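Local atomic coordinates of VIN1 (Oscarella pearsei, PDB entry 6BFI), a protein that binds actin filaments as a sponge member of the vinculin/alpha-catenin family and may play a role in cell-cell adhesion. Residues A72-P75 with P76-Q79; A456-V459 with L460-G464; V544-V547 with E548-S552; V695-M698 with A699-M702. All coordinates share one frame; numbering follows the deposited sequence.

Contact 1: A72-P75 with P76-Q79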
ATOM      1  N   ALA A  72     -35.523  -1.882  20.843  1.00 93.56           N
ATOM      2  CA  ALA A  72     -35.275  -2.698  22.026  1.00 96.96           C
ATOM      3  C   ALA A  72     -33.925  -2.394  22.665  1.00 98.52           C
ATOM      4  O   ALA A  72     -33.801  -2.454  23.892  1.00 98.64           O
ATOM      5  CB  ALA A  72     -35.357  -4.182  21.666  1.00 99.12           C
ATOM      6  N   GLU A  73     -32.914  -2.061  21.860  1.00100.86           N
ATOM      7  CA  GLU A  73     -31.576  -1.801  22.378  1.00 97.34           C
ATOM      8  C   GLU A  73     -31.382  -0.368  22.855  1.00 91.12           C
ATOM      9  O   GLU A  73     -30.395  -0.094  23.546  1.00 91.05           O
ATOM     10  CB  GLU A  73     -30.527  -2.123  21.309  1.00101.92           C
ATOM     11  CG  GLU A  73     -30.461  -3.590  20.915  1.00110.33           C
ATOM     12  CD  GLU A  73     -29.616  -3.822  19.678  1.00115.98           C
ATOM     13  OE1 GLU A  73     -29.043  -2.840  19.159  1.00116.43           O
ATOM     14  OE2 GLU A  73     -29.529  -4.982  19.222  1.00119.90           O
ATOM     15  N   LEU A  74     -32.292   0.549  22.510  1.00 90.41           N
ATOM     16  CA  LEU A  74     -32.089   1.951  22.880  1.00 91.23           C
ATOM     17  C   LEU A  74     -32.266   2.214  24.378  1.00 93.04           C
ATOM     18  O   LEU A  74     -31.377   2.849  24.978  1.00 92.54           O
ATOM     19  CB  LEU A  74     -33.007   2.837  22.032  1.00 92.24           C
ATOM     20  CG  LEU A  74     -32.904   4.355  22.167  1.00 88.42           C
ATOM     21  CD1 LEU A  74     -31.533   4.837  21.730  1.00 82.26           C
ATOM     22  CD2 LEU A  74     -34.001   5.027  21.350  1.00 92.06           C
ATOM     23  N   PRO A  75     -33.352   1.789  25.033  1.00 96.85           N
ATOM     24  CA  PRO A  75     -33.597   2.213  26.430  1.00 94.92           C
ATOM     25  C   PRO A  75     -32.470   1.840  27.383  1.00 92.70           C
ATOM     26  O   PRO A  75     -32.066   2.687  28.195  1.00 93.61           O
ATOM     27  CB  PRO A  75     -34.908   1.495  26.792  1.00 97.68           C
ATOM     28  CG  PRO A  75     -35.603   1.343  25.498  1.00100.09           C
ATOM     29  CD  PRO A  75     -34.521   1.067  24.489  1.00 99.32           C
ATOM     30  N   PRO A  76     -31.942   0.603  27.353  1.00 92.50           N
ATOM     31  CA  PRO A  76     -30.867   0.282  28.314  1.00 91.56           C
ATOM     32  C   PRO A  76     -29.658   1.196  28.200  1.00 87.05           C
ATOM     33  O   PRO A  76     -29.122   1.642  29.224  1.00 89.93           O
ATOM     34  CB  PRO A  76     -30.516  -1.173  27.973  1.00 92.61           C
ATOM     35  CG  PRO A  76     -31.752  -1.718  27.377  1.00 94.26           C
ATOM     36  CD  PRO A  76     -32.304  -0.592  26.565  1.00 94.23           C
ATOM     37  N   SER A  77     -29.216   1.497  26.978  1.00 80.33           N
ATOM     38  CA  SER A  77     -28.086   2.404  26.811  1.00 77.25           C
ATOM     39  C   SER A  77     -28.440   3.817  27.263  1.00 74.17           C
ATOM     40  O   SER A  77     -27.609   4.505  27.877  1.00 69.79           O
ATOM     41  CB  SER A  77     -27.614   2.397  25.356  1.00 75.49           C
ATOM     42  OG  SER A  77     -28.677   2.697  24.470  1.00 77.32           O
ATOM     43  N   MET A  78     -29.670   4.264  26.977  1.00 71.72           N
ATOM     44  CA  MET A  78     -30.095   5.590  27.428  1.00 74.83           C
ATOM     45  C   MET A  78     -30.015   5.704  28.947  1.00 79.32           C
ATOM     46  O   MET A  78     -29.368   6.615  29.484  1.00 80.68           O
ATOM     47  CB  MET A  78     -31.515   5.885  26.942  1.00 80.00           C
ATOM     48  CG  MET A  78     -31.631   6.139  25.449  1.00 81.35           C
ATOM     49  SD  MET A  78     -33.228   6.842  24.976  1.00 90.83           S
ATOM     50  CE  MET A  78     -34.359   5.592  25.572  1.00 90.21           C
ATOM     51  N   GLN A  79     -30.672   4.782  29.658  1.00 84.04           N
ATOM     52  CA  GLN A  79     -30.649   4.806  31.117  1.00 85.73           C
ATOM     53  C   GLN A  79     -29.230   4.663  31.654  1.00 84.83           C
ATOM     54  O   GLN A  79     -28.887   5.272  32.675  1.00 79.39           O
ATOM     55  CB  GLN A  79     -31.547   3.695  31.665  1.00 89.50           C
ATOM     56  CG  GLN A  79     -31.862   3.800  33.147  1.00 93.88           C
ATOM     57  CD  GLN A  79     -32.887   2.769  33.590  1.00102.20           C
ATOM     58  OE1 GLN A  79     -32.982   1.686  33.013  1.00103.78           O
ATOM     59  NE2 GLN A  79     -33.667   3.107  34.612  1.00106.26           N
TER
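The carbonyl oxygen of L74 is gripped twice from the following turn. M78 N donates to L74 O at 3.0 Å, the ordinary i+4 bond of the helix, while the hydroxyl of S77 reaches the same oxygen from one side, OG to O 2.8 Å, tilted 28° from the carbonyl plane. S77 can do this because chi1 of 55° folds OG back over the preceding turn. The double grip falls where two successive prolines, P75 and P76, have no N-H to give and the helix is kinked. Their rings lie side by side and point the same way, and P75 CB sits only 3.3 Å from P76 CD. Past them regular bonding resumes, with Q79 N donating almost straight to P75 O. On the apolar side the M78 chain bends at chi3 (-58°), laying SD 3.8 Å from L74 CG and bringing CE against the proline, 3.6 Å from P75 CA. The E73 carboxylate turns elsewhere, to a salt bridge with R128. The contact lies near the start of helix 68-97: both prolines are exposed, whereas L74 and M78 pack on L122 of helix 102-145 and on A58 and A59 of helix 41-59.

Contact 2: A456-V459 with L460-G464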
ATOM      1  N   ALA A 456     -12.917 -16.571 -26.258  1.00 49.70           N
ATOM      2  CA  ALA A 456     -12.366 -16.803 -27.588  1.00 52.36           C
ATOM      3  C   ALA A 456     -12.777 -18.163 -28.130  1.00 52.31           C
ATOM      4  O   ALA A 456     -12.910 -18.328 -29.347  1.00 62.70           O
ATOM      5  CB  ALA A 456     -10.843 -16.678 -27.558  1.00 51.46           C
ATOM      6  N   ARG A 457     -12.988 -19.143 -27.251  1.00 49.93           N
ATOM      7  CA  ARG A 457     -13.457 -20.447 -27.699  1.00 52.18           C
ATOM      8  C   ARG A 457     -14.933 -20.418 -28.079  1.00 57.10           C
ATOM      9  O   ARG A 457     -15.352 -21.176 -28.959  1.00 56.02           O
ATOM     10  CB  ARG A 457     -13.209 -21.502 -26.619  1.00 53.58           C
ATOM     11  CG  ARG A 457     -13.144 -22.927 -27.154  1.00 62.54           C
ATOM     12  CD  ARG A 457     -12.873 -23.940 -26.054  1.00 66.47           C
ATOM     13  NE  ARG A 457     -11.572 -23.745 -25.421  1.00 64.34           N
ATOM     14  CZ  ARG A 457     -10.451 -24.333 -25.826  1.00 66.31           C
ATOM     15  NH1 ARG A 457     -10.467 -25.153 -26.870  1.00 66.46           N
ATOM     16  NH2 ARG A 457      -9.311 -24.101 -25.189  1.00 65.94           N
ATOM     17  N   VAL A 458     -15.729 -19.557 -27.439  1.00 54.94           N
ATOM     18  CA  VAL A 458     -17.105 -19.366 -27.883  1.00 58.71           C
ATOM     19  C   VAL A 458     -17.129 -18.735 -29.266  1.00 62.99           C
ATOM     20  O   VAL A 458     -17.926 -19.130 -30.128  1.00 70.09           O
ATOM     21  CB  VAL A 458     -17.901 -18.521 -26.871  1.00 59.49           C
ATOM     22  CG1 VAL A 458     -19.305 -18.239 -27.407  1.00 56.40           C
ATOM     23  CG2 VAL A 458     -17.976 -19.223 -25.527  1.00 59.18           C
ATOM     24  N   VAL A 459     -16.262 -17.748 -29.504  1.00 54.62           N
ATOM     25  CA  VAL A 459     -16.204 -17.155 -30.837  1.00 60.34           C
ATOM     26  C   VAL A 459     -15.730 -18.181 -31.860  1.00 61.78           C
ATOM     27  O   VAL A 459     -16.270 -18.265 -32.969  1.00 60.74           O
ATOM     28  CB  VAL A 459     -15.310 -15.904 -30.835  1.00 55.28           C
ATOM     29  CG1 VAL A 459     -15.031 -15.450 -32.262  1.00 57.40           C
ATOM     30  CG2 VAL A 459     -15.978 -14.796 -30.055  1.00 54.42           C
ATOM     31  N   LEU A 460     -14.729 -18.987 -31.495  1.00 64.23           N
ATOM     32  CA  LEU A 460     -14.165 -19.959 -32.426  1.00 66.54           C
ATOM     33  C   LEU A 460     -15.229 -20.918 -32.950  1.00 69.85           C
ATOM     34  O   LEU A 460     -15.209 -21.293 -34.128  1.00 64.56           O
ATOM     35  CB  LEU A 460     -13.041 -20.741 -31.747  1.00 58.15           C
ATOM     36  CG  LEU A 460     -12.423 -21.876 -32.567  1.00 60.79           C
ATOM     37  CD1 LEU A 460     -11.580 -21.324 -33.710  1.00 62.11           C
ATOM     38  CD2 LEU A 460     -11.609 -22.807 -31.683  1.00 60.36           C
ATOM     39  N   GLU A 461     -16.167 -21.324 -32.093  1.00 69.92           N
ATOM     40  CA  GLU A 461     -17.184 -22.299 -32.458  1.00 78.40           C
ATOM     41  C   GLU A 461     -18.534 -21.655 -32.766  1.00 77.86           C
ATOM     42  O   GLU A 461     -19.558 -22.349 -32.783  1.00 78.76           O
ATOM     43  CB  GLU A 461     -17.324 -23.343 -31.350  1.00 87.40           C
ATOM     44  CG  GLU A 461     -16.143 -24.306 -31.284  1.00 98.86           C
ATOM     45  CD  GLU A 461     -15.613 -24.497 -29.877  1.00105.26           C
ATOM     46  OE1 GLU A 461     -16.405 -24.378 -28.919  1.00110.53           O
ATOM     47  OE2 GLU A 461     -14.400 -24.763 -29.729  1.00110.52           O
ATOM     48  N   ASN A 462     -18.554 -20.344 -33.024  1.00 76.76           N
ATOM     49  CA  ASN A 462     -19.782 -19.627 -33.374  1.00 71.49           C
ATOM     50  C   ASN A 462     -19.431 -18.446 -34.268  1.00 67.57           C
ATOM     51  O   ASN A 462     -19.586 -17.284 -33.880  1.00 69.01           O
ATOM     52  CB  ASN A 462     -20.515 -19.161 -32.116  1.00 70.37           C
ATOM     53  CG  ASN A 462     -21.251 -20.285 -31.418  1.00 71.05           C
ATOM     54  OD1 ASN A 462     -21.988 -21.041 -32.048  1.00 74.06           O
ATOM     55  ND2 ASN A 462     -21.051 -20.405 -30.109  1.00 70.14           N
ATOM     56  N   PRO A 463     -18.979 -18.713 -35.499  1.00 74.95           N
ATOM     57  CA  PRO A 463     -18.458 -17.617 -36.341  1.00 78.14           C
ATOM     58  C   PRO A 463     -19.457 -16.498 -36.597  1.00 82.18           C
ATOM     59  O   PRO A 463     -19.135 -15.323 -36.381  1.00 83.74           O
ATOM     60  CB  PRO A 463     -18.067 -18.337 -37.642  1.00 83.73           C
ATOM     61  CG  PRO A 463     -17.963 -19.784 -37.276  1.00 85.24           C
ATOM     62  CD  PRO A 463     -18.983 -20.001 -36.210  1.00 81.74           C
ATOM     63  N   GLY A 464     -20.664 -16.827 -37.046  1.00 84.36           N
ATOM     64  CA  GLY A 464     -21.630 -15.802 -37.393  1.00 86.85           C
ATOM     65  C   GLY A 464     -22.362 -15.188 -36.217  1.00 84.06           C
ATOM     66  O   GLY A 464     -23.518 -14.779 -36.349  1.00 85.14           O
TER
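V459 and N462 meet where helix 452-460 of this all-helical vinculin-family protein runs out and the chain turns into the loop before helix 466-493. The last regular i+4 bonds run from L460 N to A456 O, 2.9 Å, and from E461 N to R457 O, 3.2 Å. E461 is the first residue to leave helical backbone angles, and the following amide shortens its reach: N462 N donates to V459 O at 3.1 Å, from well above the carbonyl plane (67° out of it), so a tighter turn closes the end.

The packed part comprises A456, V458, V459 and L460. A456 and V459 face L472 of helix 466-493 and A390 of helix 381-390, V458 rests on A227 of helix 224-249, and L460 touches F403 of helix 399-427. N462 is buried with them; its ND2 donates to S222 O, its OD1 takes a weak bond from K218, and the amide lies across V458, with ND2 3.9 Å from CG1.

The looser side belongs to R457 and E461, both partly exposed. They run side by side and point the same way, yet their charges do not join: NH1 of R457 stays 4.9 Å from OE2 of E461. The arginine chain is bent at chi3 (-63°), and it is the aliphatic part that touches, CG lying 3.4 Å from E461 OE2. On the buried side, N462 ND2 also makes a weak bond to V458 O, 3.4 Å long and bent to 130° at the hydrogen.

Contact 3: V544-V547 with E548-S552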
ATOM      1  N   VAL A 544       8.466   3.612 -20.437  1.00 59.46           N
ATOM      2  CA  VAL A 544       9.191   3.733 -19.175  1.00 58.08           C
ATOM      3  C   VAL A 544       9.660   5.169 -18.969  1.00 54.94           C
ATOM      4  O   VAL A 544       9.610   5.699 -17.852  1.00 54.98           O
ATOM      5  CB  VAL A 544      10.358   2.731 -19.128  1.00 60.27           C
ATOM      6  CG1 VAL A 544      11.203   2.956 -17.884  1.00 58.40           C
ATOM      7  CG2 VAL A 544       9.820   1.311 -19.155  1.00 49.88           C
ATOM      8  N   ALA A 545      10.094   5.830 -20.045  1.00 55.74           N
ATOM      9  CA  ALA A 545      10.439   7.244 -19.940  1.00 59.87           C
ATOM     10  C   ALA A 545       9.233   8.086 -19.543  1.00 61.22           C
ATOM     11  O   ALA A 545       9.375   9.070 -18.810  1.00 63.74           O
ATOM     12  CB  ALA A 545      11.030   7.745 -21.258  1.00 51.65           C
ATOM     13  N   LYS A 546       8.039   7.712 -20.011  1.00 59.19           N
ATOM     14  CA  LYS A 546       6.828   8.433 -19.632  1.00 62.13           C
ATOM     15  C   LYS A 546       6.548   8.286 -18.140  1.00 59.28           C
ATOM     16  O   LYS A 546       6.236   9.266 -17.451  1.00 56.94           O
ATOM     17  CB  LYS A 546       5.646   7.931 -20.463  1.00 67.71           C
ATOM     18  CG  LYS A 546       4.271   8.241 -19.887  1.00 74.04           C
ATOM     19  CD  LYS A 546       3.938   9.721 -19.964  1.00 79.75           C
ATOM     20  CE  LYS A 546       2.480   9.967 -19.604  1.00 84.50           C
ATOM     21  NZ  LYS A 546       2.133  11.416 -19.583  1.00 87.02           N
ATOM     22  N   VAL A 547       6.661   7.059 -17.621  1.00 60.29           N
ATOM     23  CA  VAL A 547       6.466   6.841 -16.190  1.00 63.32           C
ATOM     24  C   VAL A 547       7.497   7.624 -15.382  1.00 63.24           C
ATOM     25  O   VAL A 547       7.166   8.250 -14.368  1.00 64.23           O
ATOM     26  CB  VAL A 547       6.515   5.336 -15.866  1.00 64.62           C
ATOM     27  CG1 VAL A 547       6.743   5.113 -14.375  1.00 59.58           C
ATOM     28  CG2 VAL A 547       5.228   4.660 -16.312  1.00 68.04           C
ATOM     29  N   GLU A 548       8.758   7.614 -15.823  1.00 62.65           N
ATOM     30  CA  GLU A 548       9.796   8.319 -15.077  1.00 63.60           C
ATOM     31  C   GLU A 548       9.577   9.827 -15.106  1.00 60.57           C
ATOM     32  O   GLU A 548       9.837  10.515 -14.112  1.00 59.63           O
ATOM     33  CB  GLU A 548      11.175   7.971 -15.631  1.00 72.76           C
ATOM     34  CG  GLU A 548      12.078   7.306 -14.613  1.00 81.89           C
ATOM     35  CD  GLU A 548      12.328   8.165 -13.392  1.00 86.35           C
ATOM     36  OE1 GLU A 548      13.129   9.120 -13.489  1.00 87.77           O
ATOM     37  OE2 GLU A 548      11.720   7.889 -12.336  1.00 87.41           O
ATOM     38  N   ALA A 549       9.108  10.358 -16.235  1.00 60.80           N
ATOM     39  CA  ALA A 549       8.837  11.788 -16.317  1.00 68.09           C
ATOM     40  C   ALA A 549       7.656  12.178 -15.434  1.00 75.80           C
ATOM     41  O   ALA A 549       7.696  13.211 -14.754  1.00 74.72           O
ATOM     42  CB  ALA A 549       8.582  12.192 -17.769  1.00 64.80           C
ATOM     43  N   ASP A 550       6.598  11.359 -15.427  1.00 83.06           N
ATOM     44  CA  ASP A 550       5.441  11.654 -14.586  1.00 88.37           C
ATOM     45  C   ASP A 550       5.803  11.684 -13.107  1.00 90.91           C
ATOM     46  O   ASP A 550       5.245  12.487 -12.351  1.00 99.02           O
ATOM     47  CB  ASP A 550       4.342  10.620 -14.827  1.00 92.27           C
ATOM     48  CG  ASP A 550       3.692  10.767 -16.183  1.00 97.45           C
ATOM     49  OD1 ASP A 550       4.220  11.534 -17.021  1.00 99.51           O
ATOM     50  OD2 ASP A 550       2.655  10.112 -16.414  1.00 99.45           O
ATOM     51  N   ASN A 551       6.734  10.832 -12.682  1.00 83.93           N
ATOM     52  CA  ASN A 551       7.082  10.702 -11.274  1.00 80.42           C
ATOM     53  C   ASN A 551       7.929  11.858 -10.752  1.00 80.28           C
ATOM     54  O   ASN A 551       8.176  11.924  -9.543  1.00 81.62           O
ATOM     55  CB  ASN A 551       7.816   9.375 -11.050  1.00 79.04           C
ATOM     56  CG  ASN A 551       8.017   9.055  -9.583  1.00 82.57           C
ATOM     57  OD1 ASN A 551       7.060   8.780  -8.858  1.00 84.67           O
ATOM     58  ND2 ASN A 551       9.269   9.089  -9.135  1.00 82.57           N
ATOM     59  N   SER A 552       8.367  12.771 -11.612  1.00 78.98           N
ATOM     60  CA  SER A 552       9.227  13.873 -11.208  1.00 80.27           C
ATOM     61  C   SER A 552       8.479  15.195 -11.301  1.00 81.75           C
ATOM     62  O   SER A 552       7.728  15.430 -12.253  1.00 81.92           O
ATOM     63  CB  SER A 552      10.488  13.934 -12.075  1.00 81.88           C
ATOM     64  OG  SER A 552      11.293  15.045 -11.719  1.00 83.34           O
TER
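K546 bends at chi2 (70°) after a first torsion of 161° and is extended from there on, which carries its ammonium group along the helix toward D550; the aspartate, with CG beside its own backbone N (chi1 -71°), leans back to meet it. The result is an i,i+4 lysine-aspartate salt bridge on the last turn of helix 524-550, one of the long helices of this vinculin-family fold. The bridge is loose. NZ of K546 is 3.3 Å from OD1 of D550, a weak hydrogen bond, and the lysine comes across the carboxylate obliquely, so that its CE lies 3.2 Å from OD2. Both residues are exposed, and the pair lies on the solvent side of the helix.

Beneath it the backbone holds regular i+4 spacing. E548, A549 and D550 donate to V544, A545 and K546 in turn, and N551 N to V547 O follows at 3.1 Å. The chain then turns off, S552 N reaching back to A549 O.

Away from the salt bridge, V544 packs on F499 and M500 of helix 496-519, while A545 and A549 share L561 of helix 555-569. The side chain of E548 touches S496 and F557. The helix end also meets the start of helix 750-760: K750 NZ donates to D550 O, and N551 ND2 to D749 just ahead of that helix. N551 CB, 3.6 Å from V547 O, merely lies against the oxygen that its backbone N already bonds.

Contact 4: V695-M698 with A699-M702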
ATOM      1  N   VAL A 695      10.901  13.151  17.185  1.00 76.93           N
ATOM      2  CA  VAL A 695      10.631  11.723  17.311  1.00 71.86           C
ATOM      3  C   VAL A 695      11.212  11.173  18.610  1.00 69.25           C
ATOM      4  O   VAL A 695      10.570  10.372  19.299  1.00 68.36           O
ATOM      5  CB  VAL A 695      11.167  10.972  16.082  1.00 68.50           C
ATOM      6  CG1 VAL A 695      11.079   9.491  16.311  1.00 66.99           C
ATOM      7  CG2 VAL A 695      10.372  11.356  14.844  1.00 67.56           C
ATOM      8  N   LYS A 696      12.430  11.589  18.965  1.00 72.16           N
ATOM      9  CA  LYS A 696      13.014  11.157  20.233  1.00 69.66           C
ATOM     10  C   LYS A 696      12.172  11.631  21.410  1.00 65.19           C
ATOM     11  O   LYS A 696      11.876  10.858  22.330  1.00 63.60           O
ATOM     12  CB  LYS A 696      14.449  11.670  20.355  1.00 74.77           C
ATOM     13  CG  LYS A 696      15.511  10.673  19.926  1.00 76.86           C
ATOM     14  CD  LYS A 696      16.902  11.257  20.104  1.00 82.75           C
ATOM     15  CE  LYS A 696      17.978  10.220  19.844  1.00 88.17           C
ATOM     16  NZ  LYS A 696      19.350  10.792  19.972  1.00 95.26           N
ATOM     17  N   GLN A 697      11.771  12.906  21.392  1.00 66.86           N
ATOM     18  CA  GLN A 697      10.901  13.423  22.445  1.00 67.40           C
ATOM     19  C   GLN A 697       9.606  12.622  22.531  1.00 66.49           C
ATOM     20  O   GLN A 697       9.137  12.295  23.629  1.00 66.66           O
ATOM     21  CB  GLN A 697      10.607  14.903  22.194  1.00 69.23           C
ATOM     22  CG  GLN A 697       9.820  15.595  23.297  1.00 74.90           C
ATOM     23  CD  GLN A 697      10.697  16.089  24.435  1.00 82.57           C
ATOM     24  OE1 GLN A 697      11.769  15.540  24.700  1.00 83.92           O
ATOM     25  NE2 GLN A 697      10.247  17.139  25.111  1.00 85.96           N
ATOM     26  N   MET A 698       9.024  12.281  21.377  1.00 65.44           N
ATOM     27  CA  MET A 698       7.793  11.498  21.369  1.00 65.29           C
ATOM     28  C   MET A 698       8.015  10.113  21.963  1.00 62.04           C
ATOM     29  O   MET A 698       7.143   9.580  22.660  1.00 58.86           O
ATOM     30  CB  MET A 698       7.253  11.394  19.943  1.00 68.41           C
ATOM     31  CG  MET A 698       5.856  10.807  19.848  1.00 72.56           C
ATOM     32  SD  MET A 698       5.208  10.844  18.165  1.00 77.95           S
ATOM     33  CE  MET A 698       5.573  12.536  17.704  1.00 77.03           C
ATOM     34  N   ALA A 699       9.179   9.514  21.700  1.00 61.30           N
ATOM     35  CA  ALA A 699       9.493   8.218  22.294  1.00 59.51           C
ATOM     36  C   ALA A 699       9.597   8.322  23.812  1.00 58.72           C
ATOM     37  O   ALA A 699       9.045   7.487  24.540  1.00 57.96           O
ATOM     38  CB  ALA A 699      10.789   7.668  21.700  1.00 56.35           C
ATOM     39  N   ARG A 700      10.304   9.344  24.304  1.00 57.80           N
ATOM     40  CA  ARG A 700      10.391   9.565  25.746  1.00 57.89           C
ATOM     41  C   ARG A 700       9.002   9.689  26.363  1.00 56.52           C
ATOM     42  O   ARG A 700       8.676   9.012  27.349  1.00 54.43           O
ATOM     43  CB  ARG A 700      11.219  10.819  26.035  1.00 60.08           C
ATOM     44  CG  ARG A 700      12.630  10.805  25.467  1.00 59.80           C
ATOM     45  CD  ARG A 700      13.358  12.104  25.790  1.00 63.54           C
ATOM     46  NE  ARG A 700      14.653  12.199  25.121  1.00 70.14           N
ATOM     47  CZ  ARG A 700      14.925  13.031  24.121  1.00 73.07           C
ATOM     48  NH1 ARG A 700      13.995  13.858  23.667  1.00 72.26           N
ATOM     49  NH2 ARG A 700      16.135  13.042  23.579  1.00 75.93           N
ATOM     50  N   LYS A 701       8.162  10.548  25.777  1.00 58.02           N
ATOM     51  CA  LYS A 701       6.809  10.738  26.287  1.00 54.64           C
ATOM     52  C   LYS A 701       6.020   9.433  26.280  1.00 51.40           C
ATOM     53  O   LYS A 701       5.279   9.145  27.228  1.00 55.27           O
ATOM     54  CB  LYS A 701       6.090  11.806  25.464  1.00 55.37           C
ATOM     55  CG  LYS A 701       6.699  13.199  25.585  1.00 58.31           C
ATOM     56  CD  LYS A 701       6.016  14.178  24.643  1.00 59.90           C
ATOM     57  CE  LYS A 701       6.537  15.593  24.832  1.00 63.26           C
ATOM     58  NZ  LYS A 701       6.272  16.102  26.205  1.00 66.30           N
ATOM     59  N   MET A 702       6.176   8.624  25.230  1.00 50.68           N
ATOM     60  CA  MET A 702       5.431   7.369  25.154  1.00 53.18           C
ATOM     61  C   MET A 702       5.893   6.385  26.222  1.00 55.79           C
ATOM     62  O   MET A 702       5.079   5.634  26.779  1.00 55.29           O
ATOM     63  CB  MET A 702       5.566   6.760  23.759  1.00 53.03           C
ATOM     64  CG  MET A 702       4.715   5.518  23.538  1.00 57.52           C
ATOM     65  SD  MET A 702       2.934   5.845  23.477  1.00 61.27           S
ATOM     66  CE  MET A 702       2.796   6.716  21.916  1.00 54.32           C
TER
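R700 reaches back along its helix to Q697, NH1 donating to OE1 at 3.0 Å. The donor lies in the plane of the glutamine carbonyl, but the bond is bent, 131° at the hydrogen, and the amide and guanidinium planes stand 82° apart. One face of the guanidinium lies over the backbone carbonyl carbon of K696, and NH2 comes 3.9 Å from the CB of that lysine. Q697 also meets K701, one turn on: its chain bends at chi2 (84°), and CG touches K701 CE at 3.6 Å, an apolar contact.

Outward from this shell, acidic residues hold the charged ends. R700 NE pairs with E655, K696 NZ with D682 and K701 NZ with E728; with NE paired to E655, NH1 to Q697 and NH2 also bonded outside the turn, the rotation of the guanidinium is restrained. The backbone beneath is regular, with A699, R700, K701 and M702 each donating to the residue four before.

The turn lies within helix 690-710 and is packed on several sides. V695, A699 and M702 meet helix 669-682, V695, M698 and M702 meet helix 786-817, K701 rests on M725 and I729 of helix 718-745, and M651 of helix 649-659 touches Q697, R700 and K701.

The four contacts follow one another along the chain, each a single turn or helix end, and they share no helix: contact 1 is on helix 68-97, contact 2 at the end of helix 452-460, contact 3 at the end of helix 524-550 and contact 4 on helix 690-710. None touches another. Contacts 3 and 4 are closest, their centres about 39 Å apart, and contacts 2 and 4 are farthest, about 67 Å between centres and on opposite sides of the chain's centre. Contacts 1 and 2 each lie about 41 Å from that centre. The turns thus sample separate parts of one large, mostly helical vinculin-family chain, each packed against its own set of neighbouring helices.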